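Side-chain contacts in dihydrodipicolinate synthase (Bacillus anthracis, PDB 1XKY), which probably catalyses the condensation of pyruvate with aspartate semialdehyde in lysine biosynthesis: residues I11-I16 with N167-K172; G125-F130 with S163-I168; T158-S163 with E186-D191; L179-I184 with F192-G197. All coordinates share one frame; numbering follows the deposited sequence.

Contact 1 (I11-I16 with N167-K172). With K (potassium ion), chain F.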
loop_
_atom_site.group_PDB
_atom_site.type_symbol
_atom_site.label_atom_id
_atom_site.label_comp_id
_atom_site.label_asym_id
_atom_site.label_seq_id
_atom_site.Cartn_x
_atom_site.Cartn_y
_atom_site.Cartn_z
ATOM N N ILE A 11 -20.604 27.160 -16.333
ATOM C CA ILE A 11 -21.516 26.032 -16.138
ATOM C C ILE A 11 -21.581 25.632 -14.650
ATOM O O ILE A 11 -20.564 25.596 -13.962
ATOM C CB ILE A 11 -21.122 24.832 -17.044
ATOM C CG1 ILE A 11 -22.270 23.815 -17.120
ATOM C CG2 ILE A 11 -19.805 24.186 -16.577
ATOM C CD1 ILE A 11 -22.136 22.812 -18.258
ATOM N N ASP A 12 -22.787 25.375 -14.158
ATOM C CA ASP A 12 -23.006 25.055 -12.745
ATOM C C ASP A 12 -23.583 23.645 -12.638
ATOM O O ASP A 12 -24.751 23.422 -12.945
ATOM C CB ASP A 12 -23.959 26.077 -12.119
ATOM C CG ASP A 12 -24.225 25.827 -10.630
ATOM O OD1 ASP A 12 -23.590 24.947 -10.011
ATOM O OD2 ASP A 12 -25.080 26.545 -10.067
ATOM N N PHE A 13 -22.765 22.703 -12.180
ATOM C CA PHE A 13 -23.205 21.315 -12.036
ATOM C C PHE A 13 -23.981 21.069 -10.742
ATOM O O PHE A 13 -24.491 19.975 -10.542
ATOM C CB PHE A 13 -22.013 20.357 -12.109
ATOM C CG PHE A 13 -21.220 20.481 -13.368
ATOM C CD1 PHE A 13 -21.834 20.338 -14.606
ATOM C CD2 PHE A 13 -19.858 20.726 -13.327
ATOM C CE1 PHE A 13 -21.105 20.445 -15.777
ATOM C CE2 PHE A 13 -19.122 20.835 -14.501
ATOM C CZ PHE A 13 -19.743 20.691 -15.722
ATOM N N GLY A 14 -24.061 22.077 -9.876
ATOM C CA GLY A 14 -24.748 21.947 -8.589
ATOM C C GLY A 14 -23.979 21.127 -7.564
ATOM O O GLY A 14 -22.757 20.944 -7.680
ATOM N N THR A 15 -24.696 20.627 -6.558
ATOM C CA THR A 15 -24.077 19.918 -5.433
ATOM C C THR A 15 -24.100 18.397 -5.569
ATOM O O THR A 15 -23.290 17.721 -4.945
ATOM C CB THR A 15 -24.760 20.284 -4.094
ATOM O OG1 THR A 15 -26.186 20.212 -4.251
ATOM C CG2 THR A 15 -24.369 21.681 -3.656
ATOM N N ILE A 16 -25.039 17.853 -6.341
ATOM C CA ILE A 16 -25.125 16.398 -6.545
ATOM C C ILE A 16 -25.214 16.017 -8.026
ATOM O O ILE A 16 -26.305 15.850 -8.575
ATOM C CB ILE A 16 -26.324 15.770 -5.806
ATOM C CG1 ILE A 16 -26.339 16.198 -4.328
ATOM C CG2 ILE A 16 -26.262 14.232 -5.925
ATOM C CD1 ILE A 16 -27.520 15.695 -3.536
ATOM N N ASN A 167 -11.442 26.151 -20.739
ATOM C CA ASN A 167 -12.622 25.274 -20.628
ATOM C C ASN A 167 -12.477 24.066 -19.682
ATOM O O ASN A 167 -13.375 23.229 -19.620
ATOM C CB ASN A 167 -13.100 24.824 -22.017
ATOM C CG ASN A 167 -12.078 23.988 -22.752
ATOM O OD1 ASN A 167 -10.874 24.162 -22.572
ATOM N ND2 ASN A 167 -12.557 23.078 -23.596
ATOM N N ILE A 168 -11.366 23.969 -18.954
ATOM C CA ILE A 168 -11.226 22.950 -17.900
ATOM C C ILE A 168 -11.655 23.598 -16.580
ATOM O O ILE A 168 -10.912 24.398 -15.990
ATOM C CB ILE A 168 -9.798 22.353 -17.814
ATOM C CG1 ILE A 168 -9.378 21.793 -19.179
ATOM C CG2 ILE A 168 -9.763 21.253 -16.741
ATOM C CD1 ILE A 168 -8.015 21.124 -19.227
ATOM N N VAL A 169 -12.865 23.255 -16.140
ATOM C CA VAL A 169 -13.585 24.024 -15.121
ATOM C C VAL A 169 -13.808 23.309 -13.785
ATOM O O VAL A 169 -14.218 23.943 -12.801
ATOM C CB VAL A 169 -14.956 24.523 -15.668
ATOM C CG1 VAL A 169 -14.763 25.369 -16.912
ATOM C CG2 VAL A 169 -15.932 23.356 -15.962
ATOM N N ALA A 170 -13.539 22.008 -13.735
ATOM C CA ALA A 170 -13.817 21.226 -12.531
ATOM C C ALA A 170 -13.055 19.908 -12.517
ATOM O O ALA A 170 -12.510 19.486 -13.539
ATOM C CB ALA A 170 -15.317 20.965 -12.402
ATOM N N ILE A 171 -13.012 19.281 -11.341
ATOM C CA ILE A 171 -12.442 17.949 -11.181
ATOM C C ILE A 171 -13.327 17.110 -10.255
ATOM O O ILE A 171 -13.828 17.602 -9.235
ATOM C CB ILE A 171 -10.968 17.994 -10.678
ATOM C CG1 ILE A 171 -10.378 16.577 -10.557
ATOM C CG2 ILE A 171 -10.859 18.757 -9.361
ATOM C CD1 ILE A 171 -8.870 16.557 -10.504
ATOM N N LYS A 172 -13.570 15.870 -10.665
ATOM C CA LYS A 172 -14.125 14.842 -9.787
ATOM C C LYS A 172 -12.925 14.152 -9.151
ATOM O O LYS A 172 -12.169 13.471 -9.837
ATOM C CB LYS A 172 -14.968 13.831 -10.587
ATOM C CG LYS A 172 -15.465 12.638 -9.772
ATOM C CD LYS A 172 -16.192 11.615 -10.624
ATOM C CE LYS A 172 -16.650 10.416 -9.776
ATOM N NZ LYS A 172 -17.412 9.415 -10.582
HETATM K K K F . -10.420 27.051 -16.322
HETATM O O HOH W 1 -12.346 27.343 -14.138
HETATM O O HOH W 2 -9.783 29.566 -16.758
#
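Ile11 and Val169 bring their CA atoms to 8.2 Å and Phe13 and Ala170 to 9.4 Å, spacings that leave the contact to side chains, and no hydrogen bond crosses it. CG2 of Ile11 meets CG2 of Val169 at 4.0 Å, the two branched side chains crossing at about a right angle. The Val169 methyl lies between its own backbone N and carbonyl carbon (chi1 -58°), a placement that also brings it to the Phe13 ring, where CE2 lies 4.3 Å from CG2 of Val169. The same ring carbon also meets Ala170: CE2 of Phe13 stands 4.3 Å from Ala170 CB, with the methyl at the ring edge, near its plane. An Asx turn spans Phe13 itself, Gly14 N donating to Asp12 OD1 over 2.9 Å from above the carboxylate plane; Lys211 forms a salt bridge with that same oxygen. Phe13 also packs on Met142 and Tyr195, so its side chain touches residues of three neighbouring strands, 141-145, 168-173 and 193-196. An N-terminal loop laid against the beginnings of the strands in this way closes the amino-terminal end of a TIM barrel.

Contact 2 (G125-F130 with S163-I168). With K (potassium ion), chain F.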
loop_
_atom_site.group_PDB
_atom_site.type_symbol
_atom_site.label_atom_id
_atom_site.label_comp_id
_atom_site.label_asym_id
_atom_site.label_seq_id
_atom_site.Cartn_x
_atom_site.Cartn_y
_atom_site.Cartn_z
ATOM N N GLY A 125 2.593 13.646 -19.523
ATOM C CA GLY A 125 1.777 12.903 -20.497
ATOM C C GLY A 125 0.301 13.226 -20.333
ATOM O O GLY A 125 -0.395 13.562 -21.305
ATOM N N MET A 126 -0.163 13.167 -19.088
ATOM C CA MET A 126 -1.546 13.467 -18.775
ATOM C C MET A 126 -1.873 14.926 -19.050
ATOM O O MET A 126 -2.942 15.233 -19.561
ATOM C CB MET A 126 -1.866 13.111 -17.323
ATOM C CG MET A 126 -2.004 11.622 -17.119
ATOM S SD MET A 126 -2.691 11.217 -15.514
ATOM C CE MET A 126 -1.225 11.273 -14.488
ATOM N N TYR A 127 -0.943 15.817 -18.729
ATOM C CA TYR A 127 -1.121 17.222 -19.055
ATOM C C TYR A 127 -1.367 17.420 -20.563
ATOM O O TYR A 127 -2.331 18.084 -20.962
ATOM C CB TYR A 127 0.072 18.059 -18.572
ATOM C CG TYR A 127 -0.086 19.486 -18.981
ATOM C CD1 TYR A 127 -0.867 20.355 -18.228
ATOM C CD2 TYR A 127 0.476 19.956 -20.165
ATOM C CE1 TYR A 127 -1.059 21.674 -18.635
ATOM C CE2 TYR A 127 0.296 21.258 -20.573
ATOM C CZ TYR A 127 -0.467 22.115 -19.800
ATOM O OH TYR A 127 -0.650 23.415 -20.202
ATOM N N GLN A 128 -0.511 16.833 -21.398
ATOM C CA GLN A 128 -0.672 16.947 -22.848
ATOM C C GLN A 128 -1.947 16.261 -23.347
ATOM O O GLN A 128 -2.599 16.734 -24.277
ATOM C CB GLN A 128 0.551 16.385 -23.572
ATOM C CG GLN A 128 1.847 17.147 -23.304
ATOM C CD GLN A 128 1.825 18.617 -23.741
ATOM O OE1 GLN A 128 2.533 19.448 -23.157
ATOM N NE2 GLN A 128 1.023 18.943 -24.755
ATOM N N HIS A 129 -2.306 15.157 -22.702
ATOM C CA HIS A 129 -3.513 14.400 -23.041
ATOM C C HIS A 129 -4.758 15.262 -22.835
ATOM O O HIS A 129 -5.540 15.459 -23.763
ATOM C CB HIS A 129 -3.534 13.120 -22.188
ATOM C CG HIS A 129 -4.836 12.379 -22.176
ATOM N ND1 HIS A 129 -5.177 11.451 -23.140
ATOM C CD2 HIS A 129 -5.843 12.370 -21.269
ATOM C CE1 HIS A 129 -6.352 10.922 -22.836
ATOM N NE2 HIS A 129 -6.779 11.465 -21.710
ATOM N N PHE A 130 -4.914 15.788 -21.623
ATOM C CA PHE A 130 -6.095 16.572 -21.255
ATOM C C PHE A 130 -6.144 17.895 -22.019
ATOM O O PHE A 130 -7.202 18.317 -22.472
ATOM C CB PHE A 130 -6.109 16.840 -19.749
ATOM C CG PHE A 130 -6.403 15.618 -18.904
ATOM C CD1 PHE A 130 -7.535 14.851 -19.135
ATOM C CD2 PHE A 130 -5.561 15.263 -17.855
ATOM C CE1 PHE A 130 -7.822 13.741 -18.337
ATOM C CE2 PHE A 130 -5.837 14.151 -17.058
ATOM C CZ PHE A 130 -6.970 13.397 -17.294
ATOM N N SER A 163 -6.207 23.655 -14.823
ATOM C CA SER A 163 -7.243 24.629 -14.458
ATOM C C SER A 163 -7.040 25.995 -15.125
ATOM O O SER A 163 -7.989 26.771 -15.244
ATOM C CB SER A 163 -7.320 24.820 -12.936
ATOM O OG SER A 163 -6.293 25.684 -12.471
ATOM N N GLU A 164 -5.812 26.290 -15.542
ATOM C CA GLU A 164 -5.524 27.518 -16.267
ATOM C C GLU A 164 -6.018 27.481 -17.714
ATOM O O GLU A 164 -6.058 28.506 -18.377
ATOM C CB GLU A 164 -4.027 27.816 -16.232
ATOM C CG GLU A 164 -3.530 28.147 -14.834
ATOM C CD GLU A 164 -2.024 28.177 -14.726
ATOM O OE1 GLU A 164 -1.331 28.263 -15.762
ATOM O OE2 GLU A 164 -1.526 28.101 -13.590
ATOM N N ILE A 165 -6.379 26.305 -18.213
ATOM C CA ILE A 165 -6.943 26.210 -19.548
ATOM C C ILE A 165 -8.415 26.580 -19.450
ATOM O O ILE A 165 -9.131 26.069 -18.581
ATOM C CB ILE A 165 -6.744 24.819 -20.141
ATOM C CG1 ILE A 165 -5.236 24.562 -20.311
ATOM C CG2 ILE A 165 -7.492 24.687 -21.467
ATOM C CD1 ILE A 165 -4.878 23.137 -20.554
ATOM N N GLU A 166 -8.847 27.480 -20.334
ATOM C CA GLU A 166 -10.137 28.160 -20.226
ATOM C C GLU A 166 -11.312 27.214 -19.954
ATOM O O GLU A 166 -12.082 27.445 -19.024
ATOM C CB GLU A 166 -10.401 28.990 -21.489
ATOM C CG GLU A 166 -11.738 29.694 -21.497
ATOM C CD GLU A 166 -11.906 30.637 -22.676
ATOM O OE1 GLU A 166 -12.526 31.704 -22.479
ATOM O OE2 GLU A 166 -11.423 30.319 -23.792
ATOM N N ASN A 167 -11.442 26.151 -20.739
ATOM C CA ASN A 167 -12.622 25.274 -20.628
ATOM C C ASN A 167 -12.477 24.066 -19.682
ATOM O O ASN A 167 -13.375 23.229 -19.620
ATOM C CB ASN A 167 -13.100 24.824 -22.017
ATOM C CG ASN A 167 -12.078 23.988 -22.752
ATOM O OD1 ASN A 167 -10.874 24.162 -22.572
ATOM N ND2 ASN A 167 -12.557 23.078 -23.596
ATOM N N ILE A 168 -11.366 23.969 -18.954
ATOM C CA ILE A 168 -11.226 22.950 -17.900
ATOM C C ILE A 168 -11.655 23.598 -16.580
ATOM O O ILE A 168 -10.912 24.398 -15.990
ATOM C CB ILE A 168 -9.798 22.353 -17.814
ATOM C CG1 ILE A 168 -9.378 21.793 -19.179
ATOM C CG2 ILE A 168 -9.763 21.253 -16.741
ATOM C CD1 ILE A 168 -8.015 21.124 -19.227
HETATM K K K F . -10.420 27.051 -16.322
HETATM O O HOH W 1 -12.346 27.343 -14.138
HETATM O O HOH W 2 -9.783 29.566 -16.758
#
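A potassium ion is gripped by four backbone carbonyl oxygens around the two isoleucines that meet helix 123-135, and by two waters. Ser163 O binds it at 2.7 Å and Ile165 O at 2.8 Å. Ile168 O is as close as Ser163 O, whereas Glu166 O makes a longer bond of 3.2 Å. The loop is one of the links between helix and strand in the TIM barrel, leading from helix 156-163 into strand 168-173. A type I beta turn from Ile165 to Ile168, closed by Ile168 N donating to Ile165 O over 3.1 Å, turns several of its carbonyls to the metal. Asn167 ND2 tethers the same turn to the carbonyls of Ala134 and Leu139.

Four carbonyls bound to one ion would hold the loop backbone in place, and the isoleucine side chains reach the helix; no hydrogen bond crosses between the two segments. In Tyr127, CG lies anti to the backbone N (chi1 177°), which carries the ring out from the helix until its OH comes 4.3 Å from Ile165 CD1, a contact of hydroxyl oxygen with methyl. Arg161 makes a cation-pi contact with this ring, and Leu162 also packs on it. Farther along the helix the side chain of Phe130 leads away, toward Leu143, Ile154 and Leu162, so its backbone does the touching. With Ile168 CD1 anti to CA (chi2 -178°), the terminal methyl is held at full stretch toward the helix: Phe130 O lies 4.4 Å from Ile168 CD1.

Contact 3 (T158-S163 with E186-D191). With K (potassium ion), chain E; K (potassium ion), chain F.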
loop_
_atom_site.group_PDB
_atom_site.type_symbol
_atom_site.label_atom_id
_atom_site.label_comp_id
_atom_site.label_asym_id
_atom_site.label_seq_id
_atom_site.Cartn_x
_atom_site.Cartn_y
_atom_site.Cartn_z
ATOM N N THR A 158 -0.404 19.299 -11.531
ATOM C CA THR A 158 -0.957 19.046 -12.854
ATOM C C THR A 158 -2.390 19.576 -12.972
ATOM O O THR A 158 -2.755 20.168 -13.997
ATOM C CB THR A 158 -0.891 17.552 -13.196
ATOM O OG1 THR A 158 0.482 17.142 -13.185
ATOM C CG2 THR A 158 -1.508 17.262 -14.579
ATOM N N VAL A 159 -3.181 19.403 -11.911
ATOM C CA VAL A 159 -4.561 19.895 -11.894
ATOM C C VAL A 159 -4.594 21.409 -11.953
ATOM O O VAL A 159 -5.394 21.985 -12.692
ATOM C CB VAL A 159 -5.361 19.396 -10.663
ATOM C CG1 VAL A 159 -6.760 20.027 -10.634
ATOM C CG2 VAL A 159 -5.481 17.890 -10.698
ATOM N N VAL A 160 -3.705 22.048 -11.196
ATOM C CA VAL A 160 -3.603 23.503 -11.205
ATOM C C VAL A 160 -3.242 24.003 -12.611
ATOM O O VAL A 160 -3.890 24.903 -13.126
ATOM C CB VAL A 160 -2.576 24.030 -10.157
ATOM C CG1 VAL A 160 -2.355 25.545 -10.326
ATOM C CG2 VAL A 160 -3.034 23.726 -8.736
ATOM N N ARG A 161 -2.220 23.421 -13.230
ATOM C CA ARG A 161 -1.845 23.800 -14.604
ATOM C C ARG A 161 -3.030 23.641 -15.560
ATOM O O ARG A 161 -3.314 24.532 -16.360
ATOM C CB ARG A 161 -0.674 22.968 -15.120
ATOM C CG ARG A 161 0.643 23.179 -14.404
ATOM C CD ARG A 161 1.671 22.172 -14.900
ATOM N NE ARG A 161 2.009 22.380 -16.307
ATOM C CZ ARG A 161 2.567 21.466 -17.099
ATOM N NH1 ARG A 161 2.853 20.261 -16.641
ATOM N NH2 ARG A 161 2.840 21.761 -18.360
ATOM N N LEU A 162 -3.721 22.504 -15.472
ATOM C CA LEU A 162 -4.877 22.249 -16.330
ATOM C C LEU A 162 -6.023 23.246 -16.082
ATOM O O LEU A 162 -6.690 23.668 -17.029
ATOM C CB LEU A 162 -5.347 20.795 -16.192
ATOM C CG LEU A 162 -4.394 19.778 -16.828
ATOM C CD1 LEU A 162 -4.766 18.356 -16.439
ATOM C CD2 LEU A 162 -4.354 19.924 -18.342
ATOM N N SER A 163 -6.207 23.655 -14.823
ATOM C CA SER A 163 -7.243 24.629 -14.458
ATOM C C SER A 163 -7.040 25.995 -15.125
ATOM O O SER A 163 -7.989 26.771 -15.244
ATOM C CB SER A 163 -7.320 24.820 -12.936
ATOM O OG SER A 163 -6.293 25.684 -12.471
ATOM N N GLU A 186 -7.450 25.488 -2.895
ATOM C CA GLU A 186 -6.690 26.688 -2.542
ATOM C C GLU A 186 -5.971 27.294 -3.747
ATOM O O GLU A 186 -6.027 28.504 -3.978
ATOM C CB GLU A 186 -5.673 26.322 -1.464
ATOM C CG GLU A 186 -4.848 27.479 -0.908
ATOM C CD GLU A 186 -3.960 27.034 0.247
ATOM O OE1 GLU A 186 -3.357 27.908 0.913
ATOM O OE2 GLU A 186 -3.871 25.803 0.496
ATOM N N LYS A 187 -5.318 26.440 -4.529
ATOM C CA LYS A 187 -4.395 26.893 -5.570
ATOM C C LYS A 187 -5.038 27.213 -6.918
ATOM O O LYS A 187 -4.387 27.811 -7.780
ATOM C CB LYS A 187 -3.281 25.864 -5.758
ATOM C CG LYS A 187 -2.319 25.805 -4.580
ATOM C CD LYS A 187 -1.268 24.732 -4.767
ATOM C CE LYS A 187 -0.135 24.893 -3.763
ATOM N NZ LYS A 187 0.820 25.942 -4.244
ATOM N N THR A 188 -6.299 26.823 -7.100
ATOM C CA THR A 188 -7.031 27.108 -8.331
ATOM C C THR A 188 -7.917 28.338 -8.135
ATOM O O THR A 188 -8.224 28.715 -7.002
ATOM C CB THR A 188 -7.893 25.893 -8.781
ATOM O OG1 THR A 188 -8.817 25.527 -7.743
ATOM C CG2 THR A 188 -7.015 24.689 -9.111
ATOM N N ALA A 189 -8.338 28.948 -9.243
ATOM C CA ALA A 189 -9.234 30.119 -9.210
ATOM C C ALA A 189 -10.628 29.795 -8.651
ATOM O O ALA A 189 -11.043 28.629 -8.603
ATOM C CB ALA A 189 -9.364 30.715 -10.604
ATOM N N ASP A 190 -11.353 30.831 -8.239
ATOM C CA ASP A 190 -12.695 30.657 -7.670
ATOM C C ASP A 190 -13.650 29.950 -8.627
ATOM O O ASP A 190 -14.598 29.301 -8.182
ATOM C CB ASP A 190 -13.303 32.007 -7.275
ATOM C CG ASP A 190 -12.606 32.651 -6.087
ATOM O OD1 ASP A 190 -11.812 31.971 -5.392
ATOM O OD2 ASP A 190 -12.875 33.851 -5.849
ATOM N N ASP A 191 -13.409 30.082 -9.933
ATOM C CA ASP A 191 -14.276 29.473 -10.947
ATOM C C ASP A 191 -13.838 28.055 -11.354
ATOM O O ASP A 191 -14.311 27.514 -12.359
ATOM C CB ASP A 191 -14.406 30.393 -12.180
ATOM C CG ASP A 191 -13.081 30.636 -12.899
ATOM O OD1 ASP A 191 -12.027 30.111 -12.483
ATOM O OD2 ASP A 191 -13.098 31.375 -13.902
HETATM K K K E . -10.722 27.050 -6.362
HETATM K K K F . -10.420 27.051 -16.322
HETATM O O HOH W 3 -7.082 28.007 -11.746
HETATM O O HOH W 4 -11.062 29.229 -4.852
HETATM O O HOH W 1 -12.346 27.343 -14.138
HETATM O O HOH W 5 -12.033 24.603 -6.113
HETATM O O HOH W 6 -13.557 27.743 -5.212
HETATM O O HOH W 2 -9.783 29.566 -16.758
#
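Two potassium sites flank this junction between helices 156-163 and 178-187 of the TIM barrel: Ser163 contributes its carbonyl to one ion, and Thr188 and Ala189 bind the other. Apolar contacts join the two segments. Val160 offers CG2, the branch anti to its carbonyl carbon, which lies 3.7 Å from Lys187 CB; the rest of the lysine runs off elsewhere. The same Val160 methyl reaches CG2 of Thr188 at 4.1 Å, and that threonine methyl in turn sits 3.6 Å from Ser163 OG.

Thr188, the first residue to leave helical geometry, divides its branches between two tasks. With OG1 between backbone N and carbonyl carbon (chi1 58°), the hydroxyl faces its ion, and Thr188 OG1 binds potassium at 2.8 Å while also hydrogen-bonded to Ile184 O. The carbonyls of Thr188 and Ala189 join it there, the former at a longer distance, and those of Ile185 and Phe192 complete the protein ligands. CG2 is thereby left to face Val160 and Ser163.

Ser163 OG is likewise doubly engaged. It donates to Val160 O over 2.6 Å, meeting that oxygen at a C=O...donor angle of 127°, and accepts from a water at 2.6 Å. This water accepts in turn from Ala189 N at 3.0 Å, so a single water bridges the two segments beside the methyl contact. Within the fold, Val159 and Leu162 turn to strand 168-173, touching Ile171 and Ile168, while Leu162 also meets Tyr127 and Phe130. Helix 156-163 thus packs against both helix 123-135 and helix 178-187.

Contact 4 (L179-I184 with F192-G197). With K (potassium ion), chain E.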
loop_
_atom_site.group_PDB
_atom_site.type_symbol
_atom_site.label_atom_id
_atom_site.label_comp_id
_atom_site.label_asym_id
_atom_site.label_seq_id
_atom_site.Cartn_x
_atom_site.Cartn_y
_atom_site.Cartn_z
ATOM N N LEU A 179 -7.137 16.246 1.837
ATOM C CA LEU A 179 -6.009 17.184 1.947
ATOM C C LEU A 179 -5.368 17.562 0.603
ATOM O O LEU A 179 -4.922 18.695 0.436
ATOM C CB LEU A 179 -4.972 16.670 2.949
ATOM C CG LEU A 179 -5.493 16.511 4.388
ATOM C CD1 LEU A 179 -4.356 16.204 5.344
ATOM C CD2 LEU A 179 -6.244 17.749 4.869
ATOM N N THR A 180 -5.331 16.643 -0.363
ATOM C CA THR A 180 -4.993 17.031 -1.736
ATOM C C THR A 180 -6.130 17.890 -2.334
ATOM O O THR A 180 -5.871 18.884 -3.010
ATOM C CB THR A 180 -4.694 15.820 -2.656
ATOM O OG1 THR A 180 -5.758 14.869 -2.565
ATOM C CG2 THR A 180 -3.373 15.161 -2.266
ATOM N N MET A 181 -7.381 17.518 -2.062
ATOM C CA MET A 181 -8.525 18.364 -2.448
ATOM C C MET A 181 -8.350 19.789 -1.902
ATOM O O MET A 181 -8.502 20.756 -2.644
ATOM C CB MET A 181 -9.849 17.789 -1.936
ATOM C CG MET A 181 -10.286 16.473 -2.566
ATOM S SD MET A 181 -11.915 16.029 -1.930
ATOM C CE MET A 181 -11.942 14.260 -2.207
ATOM N N THR A 182 -8.002 19.905 -0.617
ATOM C CA THR A 182 -7.770 21.204 0.030
ATOM C C THR A 182 -6.808 22.054 -0.783
ATOM O O THR A 182 -7.051 23.232 -1.007
ATOM C CB THR A 182 -7.184 21.054 1.470
ATOM O OG1 THR A 182 -8.167 20.490 2.348
ATOM C CG2 THR A 182 -6.735 22.393 2.018
ATOM N N GLU A 183 -5.710 21.440 -1.213
ATOM C CA GLU A 183 -4.662 22.149 -1.931
ATOM C C GLU A 183 -5.109 22.592 -3.327
ATOM O O GLU A 183 -4.785 23.699 -3.773
ATOM C CB GLU A 183 -3.420 21.262 -2.025
ATOM C CG GLU A 183 -2.151 22.014 -2.378
ATOM C CD GLU A 183 -0.945 21.098 -2.456
ATOM O OE1 GLU A 183 -0.974 20.032 -1.807
ATOM O OE2 GLU A 183 0.026 21.446 -3.166
ATOM N N ILE A 184 -5.836 21.718 -4.020
ATOM C CA ILE A 184 -6.390 22.042 -5.335
ATOM C C ILE A 184 -7.355 23.216 -5.208
ATOM O O ILE A 184 -7.295 24.158 -5.993
ATOM C CB ILE A 184 -7.129 20.831 -5.974
ATOM C CG1 ILE A 184 -6.132 19.701 -6.291
ATOM C CG2 ILE A 184 -7.873 21.270 -7.253
ATOM C CD1 ILE A 184 -6.789 18.375 -6.618
ATOM N N PHE A 192 -12.934 27.461 -10.578
ATOM C CA PHE A 192 -12.595 26.056 -10.741
ATOM C C PHE A 192 -13.127 25.269 -9.543
ATOM O O PHE A 192 -12.740 25.533 -8.406
ATOM C CB PHE A 192 -11.087 25.867 -10.885
ATOM C CG PHE A 192 -10.688 24.450 -11.189
ATOM C CD1 PHE A 192 -10.671 23.987 -12.498
ATOM C CD2 PHE A 192 -10.351 23.576 -10.165
ATOM C CE1 PHE A 192 -10.319 22.682 -12.784
ATOM C CE2 PHE A 192 -9.992 22.262 -10.441
ATOM C CZ PHE A 192 -9.972 21.816 -11.757
ATOM N N ALA A 193 -14.000 24.303 -9.817
ATOM C CA ALA A 193 -14.717 23.558 -8.781
ATOM C C ALA A 193 -14.145 22.154 -8.527
ATOM O O ALA A 193 -13.874 21.403 -9.468
ATOM C CB ALA A 193 -16.199 23.466 -9.149
ATOM N N VAL A 194 -13.972 21.810 -7.246
ATOM C CA VAL A 194 -13.577 20.470 -6.837
ATOM C C VAL A 194 -14.798 19.715 -6.310
ATOM O O VAL A 194 -15.463 20.174 -5.382
ATOM C CB VAL A 194 -12.474 20.514 -5.748
ATOM C CG1 VAL A 194 -12.168 19.104 -5.209
ATOM C CG2 VAL A 194 -11.210 21.158 -6.309
ATOM N N TYR A 195 -15.092 18.573 -6.932
ATOM C CA TYR A 195 -16.134 17.651 -6.471
ATOM C C TYR A 195 -15.498 16.433 -5.836
ATOM O O TYR A 195 -14.530 15.900 -6.369
ATOM C CB TYR A 195 -17.021 17.195 -7.645
ATOM C CG TYR A 195 -17.997 18.255 -8.065
ATOM C CD1 TYR A 195 -19.316 18.227 -7.620
ATOM C CD2 TYR A 195 -17.595 19.317 -8.869
ATOM C CE1 TYR A 195 -20.217 19.229 -7.968
ATOM C CE2 TYR A 195 -18.481 20.327 -9.224
ATOM C CZ TYR A 195 -19.790 20.280 -8.777
ATOM O OH TYR A 195 -20.656 21.281 -9.145
ATOM N N SER A 196 -16.049 15.966 -4.713
ATOM C CA SER A 196 -15.693 14.633 -4.238
ATOM C C SER A 196 -16.143 13.603 -5.278
ATOM O O SER A 196 -17.187 13.755 -5.910
ATOM C CB SER A 196 -16.318 14.321 -2.881
ATOM O OG SER A 196 -16.039 12.983 -2.497
ATOM N N GLY A 197 -15.312 12.588 -5.477
ATOM C CA GLY A 197 -15.651 11.432 -6.299
ATOM C C GLY A 197 -16.001 10.226 -5.441
ATOM O O GLY A 197 -16.190 9.132 -5.964
HETATM K K K E . -10.722 27.050 -6.362
HETATM O O HOH W 5 -12.033 24.603 -6.113
HETATM O O HOH W 6 -13.557 27.743 -5.212
HETATM O O HOH W 4 -11.062 29.229 -4.852
#
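Helix 178-187 and strand 193-196 are the last two elements of a beta-alpha-beta unit of the TIM barrel, and this contact is part of the helix-to-sheet packing within it. The axes of segment 179-184 and strand 193-196 run nearly antiparallel, at 165°, with a closest approach of 9.3 Å. Val194 is the strand residue in the middle: its CA lies 7.0 Å from that of Met181, and its two methyls part to serve two helix residues. CG2 of Val194 presses on CG2 of Ile184 at 3.5 Å, tighter than usual van der Waals contact, the side chains crossing at about a right angle. CG1 of Val194, on the other branch, meets CG of Met181 at 4.2 Å.

Ile184 has CG2 anti to its backbone N, and this same methyl spans to the preceding ring, where CE2 of Phe192 lies 4.0 Å from Ile184 CG2. Phe192 also packs on Val159 and Ser163 of helix 156-163, while its carbonyl oxygen is a long, 3.2 Å ligand of potassium. Ala193 and Tyr195 point away from the helix. At the far end the Met181 chain is extended through chi2 (-176°) and chi3 (-158°), which carries CE along to the last strand residue. Ser196 OG is hydrogen-bonded to Asp198 O, and Met181 CE lies 4.3 Å from Ser196 CA.

In the fold
Contacts 2, 3 and 4 follow one another round the barrel: the centres of 2 and 3 are about 10 Å apart, those of 3 and 4 about 9 Å. The ion of chain F is common to contacts 1, 2 and 3, that of chain E to contacts 3 and 4, so contact 3 lies at both. Phe192 ties the row together: its CD1 lies 3.5 Å from Ser163 CB and 3.5 Å from Ile168 O. Contact 1 joins contact 4 through probable hydrogen bonds, Ile171 O to Tyr195 N, 2.8 Å, between neighbouring strands, and Gly14 O to Tyr195 OH, 2.6 Å. Both ions bind where helices lead into strands, whereas TIM-barrel active sites lie at the carboxyl ends of the strands.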